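Local coordinates for protein putative pyridoxal phosphate-dependent transferase (Clostridium difficile, PDB 4DGT) that is a putative pyridoxal phosphate-dependent transferase of the class I and II aminotransferase family and binds pyridoxal-5'-phosphate, at residues R82-K87 with H216-S221; S207-K212 with E297-N302; T111-K116 with N133-L138. All coordinates share one frame; numbering follows the deposited sequence.

Overall arrangement
Contacts 1 and 2 adjoin one another near the bound pyridoxal-5'-phosphate, whereas contact 3 lies apart at the edge of the large-domain sheet. The centres of contacts 1 and 2 are about 18 Å apart, and their segments alternate along the chain. They touch where His84 NE2 approaches Asp208 OD1 at 3.2 Å, a probable hydrogen bond, and where His216 packs on Ser207 and Ile210. The side chains of Ile209 and His216 are about 9 and 11 Å from pyridoxal-5'-phosphate. Contact 3 is nested within the sequence span closed by contact 1, yet their nearest atoms are about 16 Å apart. Contacts 2 and 3 lie on opposite sides of the chain's centre, with centres about 36 Å apart.

Contact 1 of 3, residues R82-K87 with H216-S221; sequences RRHNWK and HIPMAS. With MG (magnesium ion), chain E.
His84 and His216 form a T-shaped aromatic pair: the edge of His216 points at one face of the His84 ring, with centroids 5.0 Å apart and planes at 67°. CD2 of His216 makes the approach, 3.8 Å from His84 ND1 and displaced toward the rim of the ring. Arg83 CB covers the opposite face, so the His84 imidazole is sandwiched. His216 NE2 has its own partner in Glu204, while His84 NE2 makes a weak hydrogen bond to Asp208.

Apolar contacts centre on Trp86, whose CG stands anti to the backbone N (chi1 -180°) and carries the indole across the loop 216-221. Pro218 CB lies 3.7 Å from Trp86 CE3, and Ala220 CB packs tightly against CZ2 of the same indole at 3.4 Å. Ser221 CB sits over the five-membered ring in a CH-pi contact, 4.1 Å from its centroid and 28° off the normal. At the indole's polar end, NE1 is hydrogen-bonded to Glu227. In the large domain of this aminotransferase fold, helix 70-84 leads to edge strand 93-96 of the seven-stranded mixed sheet. Here its C-terminal end meets the loop that leads from strand 199-203 to helix 224-229.

Polar links between the segments are made by water. One water joins Arg83 O, His84 ND1 and His216 O; a second joins the carbonyls of His84 and His216. Ser221 OG donates to a lone pair of Pro218 O, 2.8 Å away, and that carbonyl also accepts from Ser221 N.

The magnesium ion is bound by Ser221 O at 2.2 Å and by three waters. One of these donates to Asn85 O, a long bond of 3.2 Å, and thereby ties the ion to the turn that ends the helix.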
loop_
_atom_site.group_PDB
_atom_site.type_symbol
_atom_site.label_atom_id
_atom_site.label_comp_id
_atom_site.label_asym_id
_atom_site.label_seq_id
_atom_site.Cartn_x
_atom_site.Cartn_y
_atom_site.Cartn_z
ATOM N N ARG A 82 -0.815 24.371 -13.302
ATOM C CA ARG A 82 0.184 25.004 -14.153
ATOM C C ARG A 82 0.494 24.129 -15.348
ATOM O O ARG A 82 0.795 24.674 -16.403
ATOM C CB ARG A 82 1.423 25.451 -13.383
ATOM C CG ARG A 82 2.469 24.404 -13.122
ATOM C CD ARG A 82 3.538 24.941 -12.216
ATOM N NE ARG A 82 4.637 24.033 -11.983
ATOM C CZ ARG A 82 4.716 23.213 -10.947
ATOM N NH1 ARG A 82 3.692 23.118 -10.114
ATOM N NH2 ARG A 82 5.790 22.476 -10.780
ATOM N N ARG A 83 0.405 22.808 -15.245
ATOM C CA ARG A 83 0.800 21.930 -16.363
ATOM C C ARG A 83 -0.381 21.633 -17.280
ATOM O O ARG A 83 -0.173 21.501 -18.505
ATOM C CB ARG A 83 1.388 20.574 -15.881
ATOM C CG ARG A 83 2.638 20.653 -15.035
ATOM C CD ARG A 83 3.846 21.123 -15.769
ATOM N NE ARG A 83 4.208 20.190 -16.839
ATOM C CZ ARG A 83 5.222 20.333 -17.704
ATOM N NH1 ARG A 83 5.937 21.421 -17.665
ATOM N NH2 ARG A 83 5.457 19.455 -18.690
ATOM N N HIS A 84 -1.580 21.498 -16.702
ATOM C CA HIS A 84 -2.760 21.044 -17.466
ATOM C C HIS A 84 -3.870 22.024 -17.518
ATOM O O HIS A 84 -4.903 21.717 -18.098
ATOM C CB HIS A 84 -3.268 19.740 -16.899
ATOM C CG HIS A 84 -2.221 18.676 -16.863
ATOM N ND1 HIS A 84 -1.497 18.365 -17.929
ATOM C CD2 HIS A 84 -1.833 17.827 -15.856
ATOM C CE1 HIS A 84 -0.656 17.365 -17.620
ATOM N NE2 HIS A 84 -0.828 17.069 -16.321
ATOM N N ASN A 85 -3.646 23.233 -17.013
ATOM C CA ASN A 85 -4.694 24.287 -16.964
ATOM C C ASN A 85 -6.006 23.815 -16.340
ATOM O O ASN A 85 -7.091 24.245 -16.713
ATOM C CB ASN A 85 -4.875 24.807 -18.397
ATOM C CG ASN A 85 -3.520 25.158 -19.016
ATOM O OD1 ASN A 85 -3.075 24.532 -20.006
ATOM N ND2 ASN A 85 -2.816 26.072 -18.383
ATOM N N TRP A 86 -5.900 22.988 -15.321
ATOM C CA TRP A 86 -7.076 22.417 -14.675
ATOM C C TRP A 86 -6.979 22.724 -13.203
ATOM O O TRP A 86 -6.049 22.231 -12.542
ATOM C CB TRP A 86 -7.083 20.926 -14.929
ATOM C CG TRP A 86 -8.237 20.219 -14.327
ATOM C CD1 TRP A 86 -9.503 20.717 -14.051
ATOM C CD2 TRP A 86 -8.255 18.825 -13.867
ATOM N NE1 TRP A 86 -10.301 19.754 -13.490
ATOM C CE2 TRP A 86 -9.578 18.603 -13.300
ATOM C CE3 TRP A 86 -7.291 17.812 -13.771
ATOM C CZ2 TRP A 86 -9.949 17.376 -12.731
ATOM C CZ3 TRP A 86 -7.684 16.585 -13.214
ATOM C CH2 TRP A 86 -8.968 16.388 -12.708
ATOM N N LYS A 87 -7.854 23.571 -12.689
ATOM C CA LYS A 87 -7.830 23.988 -11.300
ATOM C C LYS A 87 -8.780 23.151 -10.505
ATOM O O LYS A 87 -9.986 23.206 -10.758
ATOM C CB LYS A 87 -8.226 25.459 -11.108
ATOM C CG LYS A 87 -8.019 25.978 -9.658
ATOM C CD LYS A 87 -6.544 26.039 -9.286
ATOM C CE LYS A 87 -6.290 25.947 -7.787
ATOM N NZ LYS A 87 -6.658 27.226 -7.082
ATOM N N HIS A 216 -1.799 17.279 -23.261
ATOM C CA HIS A 216 -2.765 16.492 -22.472
ATOM C C HIS A 216 -3.928 17.346 -22.083
ATOM O O HIS A 216 -3.728 18.459 -21.495
ATOM C CB HIS A 216 -2.113 16.060 -21.210
ATOM C CG HIS A 216 -3.008 15.199 -20.339
ATOM N ND1 HIS A 216 -3.442 13.960 -20.711
ATOM C CD2 HIS A 216 -3.606 15.509 -19.153
ATOM C CE1 HIS A 216 -4.263 13.499 -19.754
ATOM N NE2 HIS A 216 -4.376 14.462 -18.800
ATOM N N ILE A 217 -5.122 16.807 -22.314
ATOM C CA ILE A 217 -6.373 17.443 -21.888
ATOM C C ILE A 217 -7.033 16.507 -20.895
ATOM O O ILE A 217 -7.579 15.467 -21.300
ATOM C CB ILE A 217 -7.323 17.656 -23.090
ATOM C CG1 ILE A 217 -6.635 18.429 -24.212
ATOM C CG2 ILE A 217 -8.599 18.335 -22.620
ATOM C CD1 ILE A 217 -6.205 19.801 -23.825
ATOM N N PRO A 218 -7.019 16.833 -19.579
ATOM C CA PRO A 218 -7.803 15.954 -18.679
ATOM C C PRO A 218 -9.263 15.970 -19.119
ATOM O O PRO A 218 -9.802 17.016 -19.404
ATOM C CB PRO A 218 -7.587 16.601 -17.304
ATOM C CG PRO A 218 -6.331 17.408 -17.467
ATOM C CD PRO A 218 -6.319 17.913 -18.853
ATOM N N MET A 219 -9.888 14.806 -19.199
ATOM C CA MET A 219 -11.307 14.749 -19.521
ATOM C C MET A 219 -12.149 15.671 -18.638
ATOM O O MET A 219 -13.016 16.407 -19.121
ATOM C CB MET A 219 -11.784 13.343 -19.396
ATOM C CG MET A 219 -13.272 13.117 -19.482
ATOM S SD MET A 219 -13.949 13.574 -21.147
ATOM C CE MET A 219 -13.856 11.998 -22.018
ATOM N N ALA A 220 -11.815 15.736 -17.364
ATOM C CA ALA A 220 -12.563 16.538 -16.386
ATOM C C ALA A 220 -12.332 18.039 -16.571
ATOM O O ALA A 220 -13.085 18.834 -16.068
ATOM C CB ALA A 220 -12.215 16.100 -14.941
ATOM N N SER A 221 -11.307 18.436 -17.323
ATOM C CA SER A 221 -10.977 19.878 -17.511
ATOM C C SER A 221 -11.787 20.543 -18.601
ATOM O O SER A 221 -11.777 21.773 -18.735
ATOM C CB SER A 221 -9.489 20.065 -17.836
ATOM O OG SER A 221 -9.235 19.701 -19.177
HETATM MG MG MG E . -11.235 23.846 -18.403
HETATM O O HOH W 1 -1.550 19.610 -20.484
HETATM O O HOH W 2 -5.057 20.855 -20.718
HETATM O O HOH W 3 -10.171 23.387 -16.890
HETATM O O HOH W 4 -10.673 25.747 -18.145
HETATM O O HOH W 5 -12.829 24.398 -19.729
#

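Contact 2 of 3, residues S207-K212 with E297-N302; sequences SDIILK and EYLESN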
loop_
_atom_site.group_PDB
_atom_site.type_symbol
_atom_site.label_atom_id
_atom_site.label_comp_id
_atom_site.label_asym_id
_atom_site.label_seq_id
_atom_site.Cartn_x
_atom_site.Cartn_y
_atom_site.Cartn_z
ATOM N N SER A 207 -0.240 11.331 -18.089
ATOM C CA SER A 207 -0.585 12.712 -18.409
ATOM C C SER A 207 0.584 13.644 -18.638
ATOM O O SER A 207 0.443 14.641 -19.322
ATOM C CB SER A 207 -1.453 13.318 -17.278
ATOM O OG SER A 207 -0.811 13.255 -16.029
ATOM N N ASP A 208 1.700 13.384 -17.984
ATOM C CA ASP A 208 2.856 14.283 -18.139
ATOM C C ASP A 208 3.823 13.832 -19.270
ATOM O O ASP A 208 4.739 14.599 -19.593
ATOM C CB ASP A 208 3.626 14.369 -16.818
ATOM C CG ASP A 208 2.789 14.754 -15.642
ATOM O OD1 ASP A 208 1.980 15.680 -15.772
ATOM O OD2 ASP A 208 2.984 14.124 -14.541
ATOM N N ILE A 209 3.619 12.685 -19.908
ATOM C CA ILE A 209 4.590 12.138 -20.865
ATOM C C ILE A 209 3.962 12.364 -22.221
ATOM O O ILE A 209 3.259 11.532 -22.787
ATOM C CB ILE A 209 4.897 10.676 -20.608
ATOM C CG1 ILE A 209 5.427 10.511 -19.165
ATOM C CG2 ILE A 209 5.915 10.228 -21.651
ATOM C CD1 ILE A 209 5.566 9.098 -18.595
ATOM N N ILE A 210 4.173 13.587 -22.715
ATOM C CA ILE A 210 3.484 14.115 -23.899
ATOM C C ILE A 210 4.555 14.719 -24.808
ATOM O O ILE A 210 5.383 15.527 -24.374
ATOM C CB ILE A 210 2.452 15.227 -23.533
ATOM C CG1 ILE A 210 1.461 14.776 -22.445
ATOM C CG2 ILE A 210 1.758 15.726 -24.825
ATOM C CD1 ILE A 210 0.463 13.717 -22.876
ATOM N N LEU A 211 4.507 14.348 -26.085
ATOM C CA LEU A 211 5.546 14.780 -27.018
ATOM C C LEU A 211 5.212 16.119 -27.668
ATOM O O LEU A 211 4.153 16.657 -27.457
ATOM C CB LEU A 211 5.840 13.685 -28.017
ATOM C CG LEU A 211 6.551 12.405 -27.478
ATOM C CD1 LEU A 211 7.689 12.717 -26.542
ATOM C CD2 LEU A 211 5.696 11.508 -26.669
ATOM N N LYS A 212 6.178 16.656 -28.403
ATOM C CA LYS A 212 5.984 17.984 -29.050
ATOM C C LYS A 212 4.785 17.962 -29.994
ATOM O O LYS A 212 4.484 16.980 -30.662
ATOM C CB LYS A 212 7.227 18.454 -29.823
ATOM C CG LYS A 212 8.304 18.871 -28.897
ATOM C CD LYS A 212 9.659 19.036 -29.608
ATOM C CE LYS A 212 10.825 18.670 -28.675
ATOM N NZ LYS A 212 12.104 19.453 -28.784
ATOM N N GLU A 297 12.690 15.805 -23.897
ATOM C CA GLU A 297 13.581 16.046 -25.090
ATOM C C GLU A 297 14.388 14.807 -25.429
ATOM O O GLU A 297 14.479 14.396 -26.573
ATOM C CB GLU A 297 14.498 17.226 -24.767
ATOM C CG GLU A 297 13.780 18.555 -24.774
ATOM C CD GLU A 297 13.513 19.121 -26.184
ATOM O OE1 GLU A 297 14.039 18.580 -27.184
ATOM O OE2 GLU A 297 12.782 20.162 -26.315
ATOM N N TYR A 298 14.908 14.144 -24.386
ATOM C CA TYR A 298 15.650 12.943 -24.591
ATOM C C TYR A 298 14.732 11.822 -25.182
ATOM O O TYR A 298 15.098 11.084 -26.098
ATOM C CB TYR A 298 16.293 12.501 -23.294
ATOM C CG TYR A 298 17.379 11.460 -23.458
ATOM C CD1 TYR A 298 18.692 11.850 -23.680
ATOM C CD2 TYR A 298 17.094 10.108 -23.388
ATOM C CE1 TYR A 298 19.706 10.910 -23.838
ATOM C CE2 TYR A 298 18.075 9.158 -23.559
ATOM C CZ TYR A 298 19.389 9.551 -23.797
ATOM O OH TYR A 298 20.389 8.592 -23.966
ATOM N N LEU A 299 13.533 11.691 -24.618
ATOM C CA LEU A 299 12.602 10.695 -25.065
ATOM C C LEU A 299 12.237 10.903 -26.535
ATOM O O LEU A 299 12.210 9.969 -27.328
ATOM C CB LEU A 299 11.322 10.755 -24.213
ATOM C CG LEU A 299 10.175 9.838 -24.660
ATOM C CD1 LEU A 299 10.555 8.341 -24.566
ATOM C CD2 LEU A 299 8.910 10.163 -23.826
ATOM N N GLU A 300 11.925 12.138 -26.885
ATOM C CA GLU A 300 11.571 12.395 -28.282
ATOM C C GLU A 300 12.695 12.049 -29.252
ATOM O O GLU A 300 12.441 11.452 -30.309
ATOM C CB GLU A 300 11.123 13.804 -28.486
ATOM C CG GLU A 300 10.441 13.930 -29.862
ATOM C CD GLU A 300 9.143 14.738 -29.890
ATOM O OE1 GLU A 300 8.746 15.356 -28.849
ATOM O OE2 GLU A 300 8.583 14.836 -31.021
ATOM N N SER A 301 13.931 12.331 -28.825
ATOM C CA SER A 301 15.061 11.919 -29.621
ATOM C C SER A 301 15.132 10.431 -29.751
ATOM O O SER A 301 15.417 9.921 -30.814
ATOM C CB SER A 301 16.336 12.499 -28.959
ATOM O OG SER A 301 17.460 12.121 -29.711
ATOM N N ASN A 302 14.908 9.691 -28.644
ATOM C CA ASN A 302 14.933 8.199 -28.720
ATOM C C ASN A 302 13.836 7.695 -29.685
ATOM O O ASN A 302 14.039 6.770 -30.440
ATOM C CB ASN A 302 14.693 7.510 -27.377
ATOM C CG ASN A 302 15.951 7.253 -26.528
ATOM O OD1 ASN A 302 17.070 7.532 -26.917
ATOM N ND2 ASN A 302 15.733 6.602 -25.371
HETATM O O HOH W 6 5.973 14.899 -31.510
#
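The extended chain around Leu211 passes alongside helix 289-313, coming nearest at Leu211 and Glu300, whose CA atoms are 6.6 Å apart. Glu300 reaches the passing backbone directly. Its CG points away from its own amide nitrogen (chi1 -166°) and the chain bends beyond it, which brings OE1 to the Lys212 amide. That bond is 2.9 Å from Lys212 N to Glu300 OE1, nearly straight at 175°, and uses the syn lone pair. The other oxygen, OE2, forms a salt bridge with Lys321 and accepts from a water that also donates to Lys212 O. With both oxygens engaged, the rotation of this buried carboxylate is well fixed, and Lys321 would probably help keep it ionised.

The Lys212 side chain runs on past Glu300 OE1, its CG 3.5 Å from that oxygen, and ends at Glu297, one helical turn earlier. There NZ sits between the two oxygens in a two-pronged salt bridge, 2.7 Å from each of Glu297 OE1 and OE2, on the syn side and 28° out of plane. This salt bridge lies toward the exposed end of the contact.

Deeper in, Leu299 offers CD2 to two side chains that it crosses at about a right angle: Ile209 CG2 at 3.7 Å and Leu211 CD1 at 3.9 Å. Tyr326 also packs on Ile209 and Leu299.

Backbone bonds join Ile209 with Thr325 and Leu211 with Glu323, just before strand 327-331. With Ile209 about 9 Å from pyridoxal-5'-phosphate, this is consistent with the junction of large and small domains in the aminotransferase fold.

Contact 3 of 3, residues T111-K116 with N133-L138; sequences TKANDK and NNNREL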
loop_
_atom_site.group_PDB
_atom_site.type_symbol
_atom_site.label_atom_id
_atom_site.label_comp_id
_atom_site.label_asym_id
_atom_site.label_seq_id
_atom_site.Cartn_x
_atom_site.Cartn_y
_atom_site.Cartn_z
ATOM N N THR A 111 -20.927 0.421 -8.698
ATOM C CA THR A 111 -21.741 -0.498 -9.509
ATOM C C THR A 111 -22.154 -1.665 -8.603
ATOM O O THR A 111 -21.574 -1.853 -7.512
ATOM C CB THR A 111 -20.988 -1.054 -10.740
ATOM O OG1 THR A 111 -19.903 -1.895 -10.306
ATOM C CG2 THR A 111 -20.439 0.084 -11.627
ATOM N N LYS A 112 -23.081 -2.483 -9.107
ATOM C CA LYS A 112 -23.495 -3.732 -8.478
ATOM C C LYS A 112 -22.890 -4.892 -9.252
ATOM O O LYS A 112 -22.508 -4.735 -10.396
ATOM C CB LYS A 112 -25.017 -3.857 -8.539
ATOM C CG LYS A 112 -25.737 -2.964 -7.551
ATOM C CD LYS A 112 -27.244 -3.156 -7.651
ATOM C CE LYS A 112 -27.984 -2.106 -6.840
ATOM N NZ LYS A 112 -29.477 -2.278 -6.846
ATOM N N ALA A 113 -22.770 -6.057 -8.601
ATOM C CA ALA A 113 -22.286 -7.248 -9.264
ATOM C C ALA A 113 -23.048 -7.445 -10.553
ATOM O O ALA A 113 -24.280 -7.226 -10.610
ATOM C CB ALA A 113 -22.452 -8.474 -8.348
ATOM N N ASN A 114 -22.318 -7.838 -11.597
ATOM C CA ASN A 114 -22.856 -8.159 -12.927
ATOM C C ASN A 114 -23.185 -6.937 -13.766
ATOM O O ASN A 114 -23.550 -7.058 -14.928
ATOM C CB ASN A 114 -24.051 -9.108 -12.880
ATOM C CG ASN A 114 -23.756 -10.382 -12.094
ATOM O OD1 ASN A 114 -24.464 -10.676 -11.126
ATOM N ND2 ASN A 114 -22.722 -11.133 -12.498
ATOM N N ASP A 115 -22.966 -5.762 -13.213
ATOM C CA ASP A 115 -23.098 -4.549 -14.012
ATOM C C ASP A 115 -22.038 -4.544 -15.111
ATOM O O ASP A 115 -20.964 -5.106 -14.892
ATOM C CB ASP A 115 -22.986 -3.313 -13.152
ATOM C CG ASP A 115 -24.284 -2.921 -12.455
ATOM O OD1 ASP A 115 -25.403 -3.485 -12.683
ATOM O OD2 ASP A 115 -24.185 -1.969 -11.618
ATOM N N LYS A 116 -22.358 -3.880 -16.221
ATOM C CA LYS A 116 -21.473 -3.672 -17.380
ATOM C C LYS A 116 -20.566 -2.429 -17.226
ATOM O O LYS A 116 -21.025 -1.341 -16.871
ATOM C CB LYS A 116 -22.310 -3.500 -18.635
ATOM C CG LYS A 116 -22.976 -4.780 -19.161
ATOM C CD LYS A 116 -24.015 -4.457 -20.236
ATOM C CE LYS A 116 -24.263 -5.602 -21.203
ATOM N NZ LYS A 116 -25.024 -6.686 -20.513
ATOM N N ASN A 133 -12.273 -9.382 -12.171
ATOM C CA ASN A 133 -11.934 -9.799 -10.799
ATOM C C ASN A 133 -12.892 -9.225 -9.762
ATOM O O ASN A 133 -12.945 -9.739 -8.665
ATOM C CB ASN A 133 -10.501 -9.434 -10.465
ATOM C CG ASN A 133 -9.495 -10.284 -11.238
ATOM O OD1 ASN A 133 -9.811 -11.420 -11.645
ATOM N ND2 ASN A 133 -8.318 -9.714 -11.454
ATOM N N ASN A 134 -13.641 -8.169 -10.104
ATOM C CA ASN A 134 -14.670 -7.620 -9.254
ATOM C C ASN A 134 -16.078 -8.183 -9.584
ATOM O O ASN A 134 -17.080 -7.680 -9.079
ATOM C CB ASN A 134 -14.715 -6.089 -9.361
ATOM C CG ASN A 134 -13.714 -5.444 -8.458
ATOM O OD1 ASN A 134 -13.938 -5.401 -7.257
ATOM N ND2 ASN A 134 -12.613 -4.984 -9.014
ATOM N N ASN A 135 -16.179 -9.211 -10.432
ATOM C CA ASN A 135 -17.466 -9.809 -10.816
ATOM C C ASN A 135 -18.399 -8.814 -11.418
ATOM O O ASN A 135 -19.614 -8.833 -11.179
ATOM C CB ASN A 135 -18.064 -10.367 -9.539
ATOM C CG ASN A 135 -19.210 -11.360 -9.739
ATOM O OD1 ASN A 135 -19.292 -12.073 -10.733
ATOM N ND2 ASN A 135 -20.150 -11.374 -8.769
ATOM N N ARG A 136 -17.850 -7.928 -12.215
ATOM C CA ARG A 136 -18.666 -7.149 -13.171
ATOM C C ARG A 136 -18.393 -7.648 -14.586
ATOM O O ARG A 136 -17.432 -8.364 -14.832
ATOM C CB ARG A 136 -18.370 -5.632 -13.031
ATOM C CG ARG A 136 -19.092 -4.913 -11.885
ATOM C CD ARG A 136 -18.749 -5.431 -10.543
ATOM N NE ARG A 136 -19.327 -4.588 -9.491
ATOM C CZ ARG A 136 -19.444 -4.965 -8.218
ATOM N NH1 ARG A 136 -18.990 -6.145 -7.820
ATOM N NH2 ARG A 136 -19.945 -4.113 -7.333
ATOM N N GLU A 137 -19.245 -7.237 -15.514
ATOM C CA GLU A 137 -19.166 -7.701 -16.894
ATOM C C GLU A 137 -18.403 -6.710 -17.669
ATOM O O GLU A 137 -18.717 -5.539 -17.665
ATOM C CB GLU A 137 -20.546 -7.867 -17.506
ATOM C CG GLU A 137 -20.557 -8.026 -19.048
ATOM C CD GLU A 137 -21.919 -8.246 -19.767
ATOM O OE1 GLU A 137 -23.034 -8.045 -19.157
ATOM O OE2 GLU A 137 -21.879 -8.587 -20.969
ATOM N N LEU A 138 -17.402 -7.184 -18.383
ATOM C CA LEU A 138 -16.597 -6.301 -19.261
ATOM C C LEU A 138 -17.182 -6.168 -20.688
ATOM O O LEU A 138 -17.451 -7.141 -21.330
ATOM C CB LEU A 138 -15.161 -6.871 -19.386
ATOM C CG LEU A 138 -14.123 -5.967 -20.091
ATOM C CD1 LEU A 138 -13.812 -4.667 -19.341
ATOM C CD2 LEU A 138 -12.853 -6.764 -20.315
HETATM O O HOH W 7 -23.022 -12.727 -9.096
HETATM O O HOH W 8 -23.884 -8.433 -22.933
#
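Arg136 contributes the most buried surface, turned about its CB-CG bond (chi2 62°) so that its guanidinium grips Thr111 side-on. NE donates to Thr111 OG1 at 2.9 Å, almost in the guanidinium plane, while NH2 reaches Thr111 O at 2.8 Å from well above the carbonyl plane. The same OG1 is also hydrogen-bonded to Ile107 O. One face of the guanidinium lies against the Lys112-Ala113 peptide, with Ala113 N over its centre. On its own side, NH1 donates a hydrogen bond to Asn134 O at 2.8 Å, which helps fix the group's rotation.

Glu137 and Lys116 lie side by side, pointing the same way. Lys116 NZ forms a salt bridge with Glu137 OE1 at 2.8 Å, approaching 36° above the carboxylate plane; a water bonded to Glu137 OE2 makes a weaker link to NZ. Along the backbone, Glu137 N donates to Asp115 O at 2.8 Å, and Asn114 N to Asn135 O at 2.9 Å.

The type II turn from Lys112 to Asp115 thus faces the Schellman motif, with Asn135 as C-prime, that ends helix 126-133. The parallel bridge between Lys116 and Glu137 begins the pairing of strands 116-119 and 137-140. Joined through that helix, they form a beta-alpha-beta crossover at one edge of the seven-stranded large-domain sheet of this fold.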